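Peptidyl-tRNA hydrolase (Thermoplasma acidophilum, PDB 1RLK) probably hydrolyses peptidyl-tRNAs that drop off the ribosome during protein synthesis, releasing an N-acyl amino acid and free tRNA. Local coordinates at residues V6-K11 against I54-N59. Numbering follows the deposited sequence.
Sequences VIAVRK and IVVKVN
The peptide groups of Ile7 and Val9 hydrogen-bond to those of Ile54, Val56 and Val58, pairing two parallel strands of a mixed sheet; helices 17-38 and 40-48 lie in the beta-alpha-beta crossover that links them in this alpha/beta PTH2 fold. On one face lie Val6, Ala8, Ile54, Val56 and Val58, turned to helices 61-74 and 104-111; on the other, Ile7, Val9 and Val55 rest on Val24 of helix 17-38. Strand 53-58 is outermost in the sheet, whereas strand 3-10 pairs on its other side with strand 94-103.

Ile7 and Val9 each give N-H to one residue and C=O to another, as parallel pairing requires. Ile7 N approaches Ile54 O at 2.9 Å, almost head-on to the carbonyl; Val58 N reaches Val9 O at 2.8 Å, tilted 29° out of the carbonyl plane. Val and Ile, branched at CB, suit the extended backbone and supply most of the apolar surface on both faces. Ala8, small enough for close approach, brings its CB within 3.6 Å of Val56 CG2; with Val56 CG1 anti to the carbonyl carbon (chi1 -64°), CG2 stands between backbone N and carbonyl carbon, over Ala8. On the other face the Val9 and Val55 side chains cross, with Val9 CG2 3.8 Å from Val55 CG1.

At the ends of the strands, polar side chains suit the more exposed margin. The bent aliphatic chain of Lys11 runs across Lys57, CE to CD 3.6 Å, while their like-charged ammonium groups stay 4.9 Å apart between the two NZ atoms. Alongside Asn59, Lys11 NZ donates to the amide oxygen OD1 at 2.6 Å, from 27° outside the amide plane.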
loop_
_atom_site.group_PDB
_atom_site.type_symbol
_atom_site.label_atom_id
_atom_site.label_comp_id
_atom_site.label_asym_id
_atom_site.label_seq_id
_atom_site.Cartn_x
_atom_site.Cartn_y
_atom_site.Cartn_z
ATOM N N VAL A 6 -2.633 0.123 5.050
ATOM C CA VAL A 6 -1.938 1.367 4.760
ATOM C C VAL A 6 -1.499 1.382 3.308
ATOM O O VAL A 6 -1.016 0.371 2.810
ATOM C CB VAL A 6 -0.649 1.531 5.608
ATOM C CG1 VAL A 6 0.041 2.859 5.307
ATOM C CG2 VAL A 6 -0.945 1.382 7.050
ATOM N N ILE A 7 -1.632 2.523 2.645
ATOM C CA ILE A 7 -1.024 2.715 1.346
ATOM C C ILE A 7 -0.150 3.938 1.393
ATOM O O ILE A 7 -0.604 5.009 1.775
ATOM C CB ILE A 7 -2.086 2.858 0.223
ATOM C CG1 ILE A 7 -3.066 1.695 0.270
ATOM C CG2 ILE A 7 -1.397 2.911 -1.133
ATOM C CD1 ILE A 7 -4.343 2.002 1.015
ATOM N N ALA A 8 1.112 3.774 1.015
ATOM C CA ALA A 8 2.081 4.852 1.013
ATOM C C ALA A 8 2.336 5.276 -0.422
ATOM O O ALA A 8 2.706 4.447 -1.251
ATOM C CB ALA A 8 3.377 4.400 1.685
ATOM N N VAL A 9 2.158 6.572 -0.681
ATOM C CA VAL A 9 2.120 7.162 -2.006
ATOM C C VAL A 9 3.327 8.066 -2.190
ATOM O O VAL A 9 3.622 8.875 -1.323
ATOM C CB VAL A 9 0.842 7.989 -2.161
ATOM C CG1 VAL A 9 0.764 8.645 -3.543
ATOM C CG2 VAL A 9 -0.366 7.118 -1.892
ATOM N N ARG A 10 4.030 7.926 -3.315
ATOM C CA ARG A 10 5.127 8.838 -3.687
ATOM C C ARG A 10 4.620 10.231 -4.018
ATOM O O ARG A 10 3.671 10.373 -4.795
ATOM C CB ARG A 10 5.910 8.304 -4.902
ATOM C CG ARG A 10 6.829 7.157 -4.585
ATOM C CD ARG A 10 7.592 6.612 -5.809
ATOM N NE ARG A 10 8.457 7.625 -6.421
ATOM C CZ ARG A 10 9.234 7.409 -7.485
ATOM N NH1 ARG A 10 9.252 6.234 -8.091
ATOM N NH2 ARG A 10 10.002 8.374 -7.956
ATOM N N LYS A 11 5.270 11.254 -3.449
ATOM C CA LYS A 11 4.887 12.651 -3.668
ATOM C C LYS A 11 5.743 13.328 -4.744
ATOM O O LYS A 11 5.382 14.382 -5.240
ATOM C CB LYS A 11 4.931 13.456 -2.353
ATOM C CG LYS A 11 6.313 13.560 -1.684
ATOM C CD LYS A 11 6.432 14.731 -0.674
ATOM C CE LYS A 11 5.766 14.418 0.657
ATOM N NZ LYS A 11 6.714 14.463 1.821
ATOM N N ILE A 54 -5.448 3.756 5.764
ATOM C CA ILE A 54 -4.645 4.926 6.077
ATOM C C ILE A 54 -3.793 5.206 4.832
ATOM O O ILE A 54 -3.152 4.291 4.323
ATOM C CB ILE A 54 -3.736 4.620 7.276
ATOM C CG1 ILE A 54 -4.571 4.337 8.540
ATOM C CG2 ILE A 54 -2.749 5.749 7.523
ATOM C CD1 ILE A 54 -3.789 3.652 9.614
ATOM N N VAL A 55 -3.805 6.433 4.328
ATOM C CA VAL A 55 -2.990 6.807 3.171
ATOM C C VAL A 55 -1.957 7.846 3.600
ATOM O O VAL A 55 -2.304 8.938 4.049
ATOM C CB VAL A 55 -3.863 7.369 2.019
ATOM C CG1 VAL A 55 -3.034 7.639 0.792
ATOM C CG2 VAL A 55 -5.014 6.407 1.722
ATOM N N VAL A 56 -0.688 7.473 3.488
ATOM C CA VAL A 56 0.419 8.360 3.796
ATOM C C VAL A 56 1.161 8.704 2.523
ATOM O O VAL A 56 1.008 8.042 1.481
ATOM C CB VAL A 56 1.377 7.727 4.828
ATOM C CG1 VAL A 56 0.665 7.515 6.151
ATOM C CG2 VAL A 56 1.998 6.380 4.318
ATOM N N LYS A 57 1.967 9.750 2.601
ATOM C CA LYS A 57 2.817 10.138 1.504
ATOM C C LYS A 57 4.285 9.978 1.900
ATOM O O LYS A 57 4.636 10.111 3.071
ATOM C CB LYS A 57 2.485 11.540 1.010
ATOM C CG LYS A 57 2.728 12.681 1.980
ATOM C CD LYS A 57 2.241 14.004 1.386
ATOM C CE LYS A 57 1.994 15.066 2.464
ATOM N NZ LYS A 57 2.281 16.434 1.967
ATOM N N VAL A 58 5.114 9.619 0.921
ATOM C CA VAL A 58 6.543 9.417 1.127
ATOM C C VAL A 58 7.298 10.240 0.086
ATOM O O VAL A 58 6.754 10.609 -0.954
ATOM C CB VAL A 58 6.942 7.903 1.125
ATOM C CG1 VAL A 58 6.183 7.180 2.184
ATOM C CG2 VAL A 58 6.735 7.239 -0.236
ATOM N N ASN A 59 8.544 10.562 0.385
ATOM C CA ASN A 59 9.285 11.525 -0.424
ATOM C C ASN A 59 9.772 10.966 -1.749
ATOM O O ASN A 59 9.858 11.687 -2.740
ATOM C CB ASN A 59 10.493 12.040 0.360
ATOM C CG ASN A 59 10.095 12.982 1.459
ATOM O OD1 ASN A 59 9.136 13.748 1.310
ATOM N ND2 ASN A 59 10.829 12.941 2.572
#